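Local coordinates for choline kinase (Streptococcus pneumoniae, PDB 4R78), which probably catalyses the phosphorylation of choline, has a protein kinase-like fold and binds adenosine monophosphate in this crystal, at residues A[193-197]-A[212-218]; A[78-83]-A[142-146]; A[222-228]-A[259-264]. All blocks are in the same frame, centred on the assembly; numbering follows the deposited sequence.

Interaction 1: A[193-197]-A[212-218]; sequences CHIDL and LIDWEYS. With AMP (adenosine monophosphate), chain C.
Water 1 is gripped by three backbone groups: it donates to His-194 O and to Asp-214 O and accepts from Tyr-217 N, 2.9 Å from its oxygen. It thereby ties the two loops together, at the type I turn from Trp-215 to Ser-218. A direct bond reinforces it: His-194 NE2 donates to Ile-213 O at 2.8 Å, nearly straight at 169° and close to the ring plane, although it arrives tilted from the plane of the carbonyl. The other ring nitrogen, ND1, accepts from Asp-196 N at 3.1 Å. With both nitrogens engaged, the rotation of the imidazole is fixed. Its placement follows from chi1 of -178°, which sets CG opposite the backbone N and sends the ring across to the facing loop.

There the imidazole edge points at the face of Trp-215, with planes 61° apart, a T-shaped pair in which His-194 CD2 stands over the centre of the indole, 3.5 Å from Trp-215 CD2. The indole is held in turn by its NE1, which reaches Leu-212 O from above the carbonyl plane at 2.8 Å. Leu-197 CD2 lies on one face of the imidazole and also meets Leu-212 CD1 at 3.7 Å. Farther along, Ile-195 CG2 packs on Tyr-217 CB.

Toward the nucleotide, Ile-213 CD1 touches AMP C8 at 3.4 Å, and Asp-214 OD2 approaches AMP O5', while Asp-214 OD1 is salt-bridged to Lys-106. His-194, Asp-196 and Asn-201 fit the HxD...N pattern of the catalytic loop of choline and aminoglycoside kinases and probably play the same part; Asp-214, Trp-215 and Glu-216 probably correspond to the DFG segment of protein kinases. The bonded pair is consistent with the active-site loops of a kinase-like fold.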
loop_
_atom_site.group_PDB
_atom_site.type_symbol
_atom_site.label_atom_id
_atom_site.label_comp_id
_atom_site.label_asym_id
_atom_site.label_seq_id
_atom_site.Cartn_x
_atom_site.Cartn_y
_atom_site.Cartn_z
ATOM N N CYS A 193 8.294 -4.561 -6.009
ATOM C CA CYS A 193 6.911 -4.073 -6.141
ATOM C C CYS A 193 6.538 -3.111 -5.017
ATOM O O CYS A 193 7.094 -3.186 -3.919
ATOM C CB CYS A 193 5.916 -5.235 -6.118
ATOM S SG CYS A 193 5.971 -6.360 -7.538
ATOM N N HIS A 194 5.585 -2.224 -5.300
ATOM C CA HIS A 194 5.043 -1.301 -4.303
ATOM C C HIS A 194 4.072 -2.006 -3.361
ATOM O O HIS A 194 4.101 -1.766 -2.151
ATOM C CB HIS A 194 4.352 -0.121 -4.988
ATOM C CG HIS A 194 3.800 0.892 -4.036
ATOM N ND1 HIS A 194 2.631 0.695 -3.331
ATOM C CD2 HIS A 194 4.254 2.117 -3.677
ATOM C CE1 HIS A 194 2.396 1.749 -2.571
ATOM N NE2 HIS A 194 3.363 2.629 -2.767
ATOM N N ILE A 195 3.217 -2.859 -3.934
ATOM C CA ILE A 195 2.241 -3.708 -3.216
ATOM C C ILE A 195 0.919 -3.063 -2.765
ATOM O O ILE A 195 -0.002 -3.775 -2.349
ATOM C CB ILE A 195 2.865 -4.415 -1.955
ATOM C CG1 ILE A 195 4.120 -5.215 -2.353
ATOM C CG2 ILE A 195 1.835 -5.290 -1.213
ATOM C CD1 ILE A 195 3.862 -6.449 -3.232
ATOM N N ASP A 196 0.807 -1.738 -2.866
ATOM C CA ASP A 196 -0.358 -1.030 -2.319
ATOM C C ASP A 196 -0.716 0.190 -3.180
ATOM O O ASP A 196 -0.709 1.331 -2.701
ATOM C CB ASP A 196 -0.210 -0.643 -0.836
ATOM C CG ASP A 196 -1.501 -0.115 -0.230
ATOM O OD1 ASP A 196 -2.591 -0.514 -0.696
ATOM O OD2 ASP A 196 -1.428 0.699 0.714
ATOM N N LEU A 197 -1.069 -0.059 -4.442
ATOM C CA LEU A 197 -1.291 1.017 -5.413
ATOM C C LEU A 197 -2.707 1.623 -5.398
ATOM O O LEU A 197 -3.378 1.711 -6.436
ATOM C CB LEU A 197 -0.871 0.577 -6.824
ATOM C CG LEU A 197 0.629 0.319 -7.020
ATOM C CD1 LEU A 197 0.890 -0.163 -8.431
ATOM C CD2 LEU A 197 1.476 1.549 -6.712
ATOM N N LEU A 212 5.046 8.719 -6.120
ATOM C CA LEU A 212 4.391 7.519 -5.611
ATOM C C LEU A 212 4.905 7.298 -4.190
ATOM O O LEU A 212 6.109 7.130 -3.985
ATOM C CB LEU A 212 4.684 6.316 -6.510
ATOM C CG LEU A 212 4.208 4.929 -6.059
ATOM C CD1 LEU A 212 2.718 4.921 -5.704
ATOM C CD2 LEU A 212 4.511 3.889 -7.124
ATOM N N ILE A 213 3.988 7.309 -3.224
ATOM C CA ILE A 213 4.351 7.338 -1.805
ATOM C C ILE A 213 3.874 6.097 -1.057
ATOM O O ILE A 213 3.230 5.221 -1.637
ATOM C CB ILE A 213 3.800 8.615 -1.107
ATOM C CG1 ILE A 213 2.267 8.586 -1.063
ATOM C CG2 ILE A 213 4.344 9.869 -1.797
ATOM C CD1 ILE A 213 1.654 9.582 -0.107
ATOM N N ASP A 214 4.218 6.034 0.229
ATOM C CA ASP A 214 3.725 5.019 1.162
ATOM C C ASP A 214 4.101 3.597 0.752
ATOM O O ASP A 214 3.251 2.766 0.416
ATOM C CB ASP A 214 2.223 5.195 1.431
ATOM C CG ASP A 214 1.920 6.402 2.312
ATOM O OD1 ASP A 214 2.860 7.098 2.758
ATOM O OD2 ASP A 214 0.727 6.647 2.574
ATOM N N TRP A 215 5.402 3.341 0.813
ATOM C CA TRP A 215 5.987 2.070 0.415
ATOM C C TRP A 215 6.071 1.061 1.565
ATOM O O TRP A 215 6.865 0.123 1.504
ATOM C CB TRP A 215 7.377 2.327 -0.179
ATOM C CG TRP A 215 7.332 3.100 -1.467
ATOM C CD1 TRP A 215 7.062 4.429 -1.624
ATOM C CD2 TRP A 215 7.556 2.579 -2.779
ATOM N NE1 TRP A 215 7.105 4.773 -2.956
ATOM C CE2 TRP A 215 7.406 3.652 -3.687
ATOM C CE3 TRP A 215 7.863 1.306 -3.277
ATOM C CZ2 TRP A 215 7.557 3.490 -5.069
ATOM C CZ3 TRP A 215 8.013 1.145 -4.649
ATOM C CH2 TRP A 215 7.866 2.235 -5.528
ATOM N N GLU A 216 5.235 1.227 2.590
ATOM C CA GLU A 216 5.288 0.365 3.785
ATOM C C GLU A 216 5.112 -1.125 3.510
ATOM O O GLU A 216 5.565 -1.955 4.295
ATOM C CB GLU A 216 4.261 0.803 4.838
ATOM C CG GLU A 216 4.661 2.042 5.633
ATOM C CD GLU A 216 4.788 3.289 4.768
ATOM O OE1 GLU A 216 3.884 3.530 3.939
ATOM O OE2 GLU A 216 5.797 4.011 4.917
ATOM N N TYR A 217 4.443 -1.459 2.409
ATOM C CA TYR A 217 4.203 -2.857 2.062
ATOM C C TYR A 217 5.162 -3.387 1.008
ATOM O O TYR A 217 5.088 -4.568 0.643
ATOM C CB TYR A 217 2.752 -3.050 1.616
ATOM C CG TYR A 217 1.755 -2.723 2.703
ATOM C CD1 TYR A 217 1.417 -3.668 3.672
ATOM C CD2 TYR A 217 1.170 -1.461 2.776
ATOM C CE1 TYR A 217 0.508 -3.365 4.681
ATOM C CE2 TYR A 217 0.259 -1.147 3.779
ATOM C CZ TYR A 217 -0.064 -2.105 4.726
ATOM O OH TYR A 217 -0.969 -1.798 5.719
ATOM N N SER A 218 6.072 -2.531 0.542
ATOM C CA SER A 218 6.943 -2.889 -0.585
ATOM C C SER A 218 7.726 -4.176 -0.327
ATOM O O SER A 218 8.203 -4.433 0.787
ATOM C CB SER A 218 7.877 -1.734 -0.983
ATOM O OG SER A 218 8.918 -1.529 -0.037
HETATM P P AMP C . -2.590 7.769 2.158
HETATM O O1P AMP C . -2.601 6.309 2.541
HETATM O O2P AMP C . -3.902 8.482 2.378
HETATM O O3P AMP C . -1.940 8.054 0.825
HETATM O "O5'" AMP C . -1.593 8.460 3.217
HETATM C "C5'" AMP C . -0.792 9.575 2.831
HETATM C "C4'" AMP C . -1.686 10.754 2.468
HETATM O "O4'" AMP C . -1.160 11.956 3.041
HETATM C "C3'" AMP C . -1.744 10.966 0.964
HETATM O "O3'" AMP C . -2.982 10.492 0.424
HETATM C "C2'" AMP C . -1.589 12.462 0.766
HETATM O "O2'" AMP C . -2.866 13.083 0.626
HETATM C "C1'" AMP C . -0.959 12.972 2.049
HETATM N N9 AMP C . 0.494 13.225 1.848
HETATM C C8 AMP C . 1.467 12.295 1.888
HETATM N N7 AMP C . 2.692 12.836 1.672
HETATM C C5 AMP C . 2.512 14.153 1.494
HETATM C C6 AMP C . 3.390 15.314 1.226
HETATM N N6 AMP C . 4.729 15.147 1.109
HETATM N N1 AMP C . 2.813 16.533 1.109
HETATM C C2 AMP C . 1.480 16.703 1.225
HETATM N N3 AMP C . 0.622 15.690 1.467
HETATM C C4 AMP C . 1.065 14.412 1.610
HETATM O O HOH W 1 3.378 -0.127 0.058
#

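Interaction 2: A[78-83]-A[142-146]; sequences QDEKYN and ELRGE
Charge pairing joins Asp-79 to Arg-144. The guanidinium comes side-on and puts two nitrogens on a single oxygen: Arg-144 NE lies 2.9 Å from Asp-79 OD1 and Arg-144 NH2 lies 3.0 Å from it. NH2 meets OD1 nearly end-on to its C-O bond, whereas NE comes from above the carboxylate plane. The two flat groups are turned 77° apart, so this is not the coplanar, two-oxygen form of the salt bridge. A bend at chi3 of 53° folds the arginine back over the helix, and one face of its guanidinium rests on the peptide between Gln-78 and Asp-79.

Hydrogen bonding to the backbone centres on Asn-83, whose side-chain amide reads both polar groups of Arg-144. OD1 accepts from Arg-144 N at 2.9 Å on a lone pair in the carbonyl plane, and ND2 donates to Arg-144 O at 3.0 Å, again on an in-plane lone pair. The paired bonds settle which end of the amide is oxygen. Asn-83 ND2 also has Ser-218 OG and, weakly, Glu-80 OE2 as partners.

Van der Waals contact comes first from the aliphatic part of Arg-144: CD lies 3.6 Å from Tyr-82 CD2, and CG is equally near. The tyrosine ring also turns an edge to Glu-142 O. On the inner side, Leu-143 CB packs at 3.5 Å from Asn-83 OD1, and the leucine continues against Leu-86 and Leu-87 farther along the same helix.

Helix 77-87 follows strand 61-66 and precedes strand 96-100, and is probably the counterpart of helix C in the amino-terminal lobe of kinase-like folds. Here its first turns are held to the loop 142-146, which follows helix 126-137, consistent with a junction between the two lobes of that fold.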
loop_
_atom_site.group_PDB
_atom_site.type_symbol
_atom_site.label_atom_id
_atom_site.label_comp_id
_atom_site.label_asym_id
_atom_site.label_seq_id
_atom_site.Cartn_x
_atom_site.Cartn_y
_atom_site.Cartn_z
ATOM N N GLN A 78 12.346 -2.954 9.688
ATOM C CA GLN A 78 13.714 -2.890 9.189
ATOM C C GLN A 78 13.801 -3.184 7.699
ATOM O O GLN A 78 14.537 -2.503 6.983
ATOM C CB GLN A 78 14.629 -3.775 10.018
ATOM C CG GLN A 78 14.867 -3.162 11.379
ATOM C CD GLN A 78 16.140 -3.623 12.029
ATOM O OE1 GLN A 78 17.006 -2.813 12.365
ATOM N NE2 GLN A 78 16.261 -4.926 12.225
ATOM N N ASP A 79 13.031 -4.166 7.226
ATOM C CA ASP A 79 12.930 -4.417 5.789
ATOM C C ASP A 79 12.569 -3.123 5.074
ATOM O O ASP A 79 13.200 -2.756 4.084
ATOM C CB ASP A 79 11.838 -5.443 5.476
ATOM C CG ASP A 79 12.284 -6.886 5.663
ATOM O OD1 ASP A 79 13.409 -7.153 6.142
ATOM O OD2 ASP A 79 11.459 -7.766 5.340
ATOM N N GLU A 80 11.555 -2.432 5.596
ATOM C CA GLU A 80 11.003 -1.261 4.928
ATOM C C GLU A 80 11.879 -0.024 5.063
ATOM O O GLU A 80 11.877 0.834 4.178
ATOM C CB GLU A 80 9.572 -0.989 5.399
ATOM C CG GLU A 80 8.592 -2.124 5.069
ATOM C CD GLU A 80 8.518 -2.458 3.586
ATOM O OE1 GLU A 80 8.076 -3.582 3.275
ATOM O OE2 GLU A 80 8.902 -1.613 2.742
ATOM N N LYS A 81 12.634 0.062 6.158
ATOM C CA LYS A 81 13.616 1.134 6.309
ATOM C C LYS A 81 14.724 0.972 5.268
ATOM O O LYS A 81 15.141 1.948 4.640
ATOM C CB LYS A 81 14.190 1.188 7.731
ATOM C CG LYS A 81 15.050 2.416 7.974
ATOM C CD LYS A 81 15.279 2.671 9.446
ATOM C CE LYS A 81 16.071 3.951 9.636
ATOM N NZ LYS A 81 16.086 4.364 11.065
ATOM N N TYR A 82 15.180 -0.263 5.072
ATOM C CA TYR A 82 16.138 -0.554 4.013
ATOM C C TYR A 82 15.548 -0.263 2.637
ATOM O O TYR A 82 16.205 0.335 1.786
ATOM C CB TYR A 82 16.618 -2.006 4.061
ATOM C CG TYR A 82 17.507 -2.351 2.885
ATOM C CD1 TYR A 82 18.783 -1.792 2.769
ATOM C CD2 TYR A 82 17.065 -3.203 1.871
ATOM C CE1 TYR A 82 19.602 -2.083 1.685
ATOM C CE2 TYR A 82 17.888 -3.515 0.785
ATOM C CZ TYR A 82 19.149 -2.941 0.697
ATOM O OH TYR A 82 19.971 -3.224 -0.370
ATOM N N ASN A 83 14.309 -0.691 2.418
ATOM C CA ASN A 83 13.686 -0.459 1.126
ATOM C C ASN A 83 13.630 1.024 0.773
ATOM O O ASN A 83 13.842 1.388 -0.380
ATOM C CB ASN A 83 12.317 -1.135 1.038
ATOM C CG ASN A 83 12.424 -2.659 1.015
ATOM O OD1 ASN A 83 13.516 -3.213 0.883
ATOM N ND2 ASN A 83 11.293 -3.338 1.152
ATOM N N GLU A 142 16.855 -5.365 -5.311
ATOM C CA GLU A 142 16.492 -6.505 -4.488
ATOM C C GLU A 142 16.001 -6.012 -3.131
ATOM O O GLU A 142 16.784 -5.816 -2.195
ATOM C CB GLU A 142 17.685 -7.454 -4.338
ATOM C CG GLU A 142 18.099 -8.148 -5.638
ATOM C CD GLU A 142 17.130 -9.241 -6.071
ATOM O OE1 GLU A 142 16.536 -9.904 -5.191
ATOM O OE2 GLU A 142 16.970 -9.437 -7.297
ATOM N N LEU A 143 14.693 -5.795 -3.045
ATOM C CA LEU A 143 14.071 -5.340 -1.808
ATOM C C LEU A 143 14.168 -6.414 -0.743
ATOM O O LEU A 143 14.246 -7.609 -1.049
ATOM C CB LEU A 143 12.591 -5.004 -2.029
ATOM C CG LEU A 143 12.218 -3.978 -3.105
ATOM C CD1 LEU A 143 10.723 -3.690 -3.071
ATOM C CD2 LEU A 143 13.023 -2.692 -2.964
ATOM N N ARG A 144 14.171 -5.980 0.512
ATOM C CA ARG A 144 14.005 -6.898 1.621
ATOM C C ARG A 144 12.522 -7.181 1.806
ATOM O O ARG A 144 11.704 -6.259 1.883
ATOM C CB ARG A 144 14.636 -6.336 2.893
ATOM C CG ARG A 144 16.139 -6.564 2.946
ATOM C CD ARG A 144 16.779 -5.958 4.188
ATOM N NE ARG A 144 16.126 -6.394 5.418
ATOM C CZ ARG A 144 16.591 -6.159 6.643
ATOM N NH1 ARG A 144 17.733 -5.498 6.815
ATOM N NH2 ARG A 144 15.914 -6.591 7.699
ATOM N N GLY A 145 12.191 -8.465 1.857
ATOM C CA GLY A 145 10.810 -8.909 1.934
ATOM C C GLY A 145 10.443 -9.741 0.722
ATOM O O GLY A 145 10.700 -9.350 -0.419
ATOM N N GLU A 146 9.848 -10.899 0.982
ATOM C CA GLU A 146 9.359 -11.779 -0.071
ATOM C C GLU A 146 7.863 -11.948 0.125
ATOM O O GLU A 146 7.429 -12.669 1.032
ATOM C CB GLU A 146 10.058 -13.142 -0.008
ATOM C CG GLU A 146 11.573 -13.087 -0.177
ATOM C CD GLU A 146 11.994 -12.745 -1.596
ATOM O OE1 GLU A 146 11.462 -13.361 -2.545
ATOM O OE2 GLU A 146 12.859 -11.862 -1.761
HETATM O O HOH W 2 9.287 -6.790 3.872
#

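Interaction 3: A[222-228]-A[259-264]; sequences DPMWDLA and KIAIYK
Two helices of the carboxy-terminal lobe cross in a buried contact of the kinase-like fold: helix 223-233, probably the counterpart of helix F in protein kinases, packs on helix 257-280, the axes of segments 223-228 and 259-264 lying 8.1 Å apart with a crossing angle of -67°. Ala-228 sits at the near point, its CB 3.5 Å from Ile-260 O and 3.7 Å from Tyr-263 CB, and its small side chain lets the helices come close. Tyr-263 lies along the first turn, with one face over Trp-225 CB. Its CD1 meets the indole edge 3.6 Å from Trp-225 CE3, the ring planes being oblique. Beside it, Met-224 bends at chi2 (-52°) to bring SD within 3.7 Å of Ile-260 CG1, and its CB packs on Lys-259 CB.

The start of helix 223-233 is held by polar groups. Asp-222 is its N-cap: OD1 uses the anti lone pair to accept from Met-224 N at 2.9 Å. OD2 also accepts from Asp-189 N and faces the extended chain of Lys-259, whose NZ is salt-bridged to Asp-189 too. Lys-259 NZ donates to Asp-222 OD2 at 2.7 Å on the syn side, 18° out of the carboxylate plane.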
loop_
_atom_site.group_PDB
_atom_site.type_symbol
_atom_site.label_atom_id
_atom_site.label_comp_id
_atom_site.label_asym_id
_atom_site.label_seq_id
_atom_site.Cartn_x
_atom_site.Cartn_y
_atom_site.Cartn_z
ATOM N N ASP A 222 5.325 -10.745 -7.750
ATOM C CA ASP A 222 5.012 -10.718 -9.167
ATOM C C ASP A 222 4.449 -9.337 -9.517
ATOM O O ASP A 222 3.525 -8.869 -8.855
ATOM C CB ASP A 222 4.003 -11.817 -9.507
ATOM C CG ASP A 222 3.887 -12.051 -10.994
ATOM O OD1 ASP A 222 3.398 -11.145 -11.702
ATOM O OD2 ASP A 222 4.291 -13.140 -11.455
ATOM N N PRO A 223 5.009 -8.671 -10.548
ATOM C CA PRO A 223 4.498 -7.346 -10.909
ATOM C C PRO A 223 2.999 -7.282 -11.215
ATOM O O PRO A 223 2.398 -6.210 -11.074
ATOM C CB PRO A 223 5.312 -6.990 -12.153
ATOM C CG PRO A 223 6.608 -7.649 -11.911
ATOM C CD PRO A 223 6.242 -8.984 -11.295
ATOM N N MET A 224 2.395 -8.403 -11.608
ATOM C CA MET A 224 0.958 -8.409 -11.867
ATOM C C MET A 224 0.131 -8.133 -10.607
ATOM O O MET A 224 -1.020 -7.719 -10.701
ATOM C CB MET A 224 0.508 -9.692 -12.575
ATOM C CG MET A 224 1.017 -9.845 -14.015
ATOM S SD MET A 224 0.689 -8.426 -15.092
ATOM C CE MET A 224 2.273 -7.588 -15.044
ATOM N N TRP A 225 0.733 -8.327 -9.431
ATOM C CA TRP A 225 0.095 -7.903 -8.182
ATOM C C TRP A 225 -0.127 -6.390 -8.202
ATOM O O TRP A 225 -1.216 -5.904 -7.881
ATOM C CB TRP A 225 0.947 -8.295 -6.969
ATOM C CG TRP A 225 0.435 -7.726 -5.673
ATOM C CD1 TRP A 225 0.588 -6.440 -5.230
ATOM C CD2 TRP A 225 -0.309 -8.415 -4.660
ATOM N NE1 TRP A 225 -0.018 -6.285 -4.009
ATOM C CE2 TRP A 225 -0.578 -7.478 -3.632
ATOM C CE3 TRP A 225 -0.786 -9.726 -4.523
ATOM C CZ2 TRP A 225 -1.291 -7.812 -2.477
ATOM C CZ3 TRP A 225 -1.496 -10.060 -3.367
ATOM C CH2 TRP A 225 -1.746 -9.101 -2.365
ATOM N N ASP A 226 0.917 -5.647 -8.568
ATOM C CA ASP A 226 0.830 -4.188 -8.619
ATOM C C ASP A 226 -0.194 -3.714 -9.649
ATOM O O ASP A 226 -0.956 -2.777 -9.393
ATOM C CB ASP A 226 2.197 -3.563 -8.901
ATOM C CG ASP A 226 3.037 -3.371 -7.647
ATOM O OD1 ASP A 226 2.568 -3.693 -6.530
ATOM O OD2 ASP A 226 4.174 -2.888 -7.796
ATOM N N LEU A 227 -0.218 -4.363 -10.810
ATOM C CA LEU A 227 -1.191 -4.011 -11.834
ATOM C C LEU A 227 -2.620 -4.282 -11.355
ATOM O O LEU A 227 -3.501 -3.432 -11.512
ATOM C CB LEU A 227 -0.888 -4.723 -13.155
ATOM C CG LEU A 227 0.137 -4.038 -14.068
ATOM C CD1 LEU A 227 1.532 -3.908 -13.456
ATOM C CD2 LEU A 227 0.220 -4.763 -15.377
ATOM N N ALA A 228 -2.829 -5.443 -10.735
ATOM C CA ALA A 228 -4.123 -5.773 -10.143
ATOM C C ALA A 228 -4.570 -4.718 -9.135
ATOM O O ALA A 228 -5.725 -4.299 -9.150
ATOM C CB ALA A 228 -4.090 -7.152 -9.510
ATOM N N LYS A 259 -3.023 -13.669 -14.263
ATOM C CA LYS A 259 -2.390 -13.324 -12.988
ATOM C C LYS A 259 -3.061 -12.101 -12.368
ATOM O O LYS A 259 -3.306 -12.075 -11.168
ATOM C CB LYS A 259 -0.889 -13.081 -13.151
ATOM C CG LYS A 259 -0.041 -14.336 -13.232
ATOM C CD LYS A 259 1.416 -13.946 -13.395
ATOM C CE LYS A 259 2.330 -15.142 -13.328
ATOM N NZ LYS A 259 3.733 -14.724 -13.630
ATOM N N ILE A 260 -3.360 -11.096 -13.189
ATOM C CA ILE A 260 -4.072 -9.918 -12.710
ATOM C C ILE A 260 -5.401 -10.320 -12.061
ATOM O O ILE A 260 -5.714 -9.873 -10.957
ATOM C CB ILE A 260 -4.275 -8.874 -13.837
ATOM C CG1 ILE A 260 -2.923 -8.281 -14.245
ATOM C CG2 ILE A 260 -5.229 -7.755 -13.393
ATOM C CD1 ILE A 260 -2.961 -7.476 -15.533
ATOM N N ALA A 261 -6.164 -11.174 -12.739
ATOM C CA ALA A 261 -7.457 -11.620 -12.224
ATOM C C ALA A 261 -7.307 -12.341 -10.880
ATOM O O ALA A 261 -8.082 -12.108 -9.949
ATOM C CB ALA A 261 -8.157 -12.514 -13.246
ATOM N N ILE A 262 -6.297 -13.204 -10.785
ATOM C CA ILE A 262 -6.022 -13.949 -9.558
ATOM C C ILE A 262 -5.611 -13.024 -8.409
ATOM O O ILE A 262 -6.115 -13.158 -7.291
ATOM C CB ILE A 262 -4.970 -15.065 -9.794
ATOM C CG1 ILE A 262 -5.569 -16.157 -10.691
ATOM C CG2 ILE A 262 -4.490 -15.651 -8.467
ATOM C CD1 ILE A 262 -4.567 -17.152 -11.266
ATOM N N TYR A 263 -4.717 -12.080 -8.687
ATOM C CA TYR A 263 -4.246 -11.169 -7.648
ATOM C C TYR A 263 -5.324 -10.216 -7.138
ATOM O O TYR A 263 -5.300 -9.850 -5.968
ATOM C CB TYR A 263 -2.972 -10.426 -8.075
ATOM C CG TYR A 263 -1.758 -11.331 -8.134
ATOM C CD1 TYR A 263 -1.440 -12.165 -7.061
ATOM C CD2 TYR A 263 -0.926 -11.348 -9.252
ATOM C CE1 TYR A 263 -0.335 -13.006 -7.102
ATOM C CE2 TYR A 263 0.190 -12.189 -9.304
ATOM C CZ TYR A 263 0.477 -13.008 -8.223
ATOM O OH TYR A 263 1.572 -13.840 -8.258
ATOM N N LYS A 264 -6.287 -9.864 -7.991
ATOM C CA LYS A 264 -7.450 -9.085 -7.547
ATOM C C LYS A 264 -8.202 -9.836 -6.442
ATOM O O LYS A 264 -8.574 -9.247 -5.433
ATOM C CB LYS A 264 -8.395 -8.777 -8.716
ATOM C CG LYS A 264 -7.910 -7.693 -9.675
ATOM C CD LYS A 264 -8.946 -7.471 -10.765
ATOM C CE LYS A 264 -8.553 -6.354 -11.715
ATOM N NZ LYS A 264 -9.463 -6.332 -12.899
#

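Overall arrangement
Interactions 1 and 3 are buried, and interaction 2 lies partly exposed at the probable lobe junction. Polar bonds, a water and an aromatic pair join the loops of interaction 1 beside the nucleotide, whereas mainly apolar helix packing with one salt bridge makes interaction 3; in interaction 2 a surface salt bridge lies next to amide-to-backbone bonds. Interaction 1 touches both others: Ser-218 OG probably bonds Glu-80 OE2 at 2.8 Å, and the two carboxylate oxygens of Asp-226 probably accept from the backbone N of His-194 and Ile-195, as the helix F aspartate does in protein kinases. Interactions 2 and 3 do not touch, their nearest atoms being about 8 Å apart.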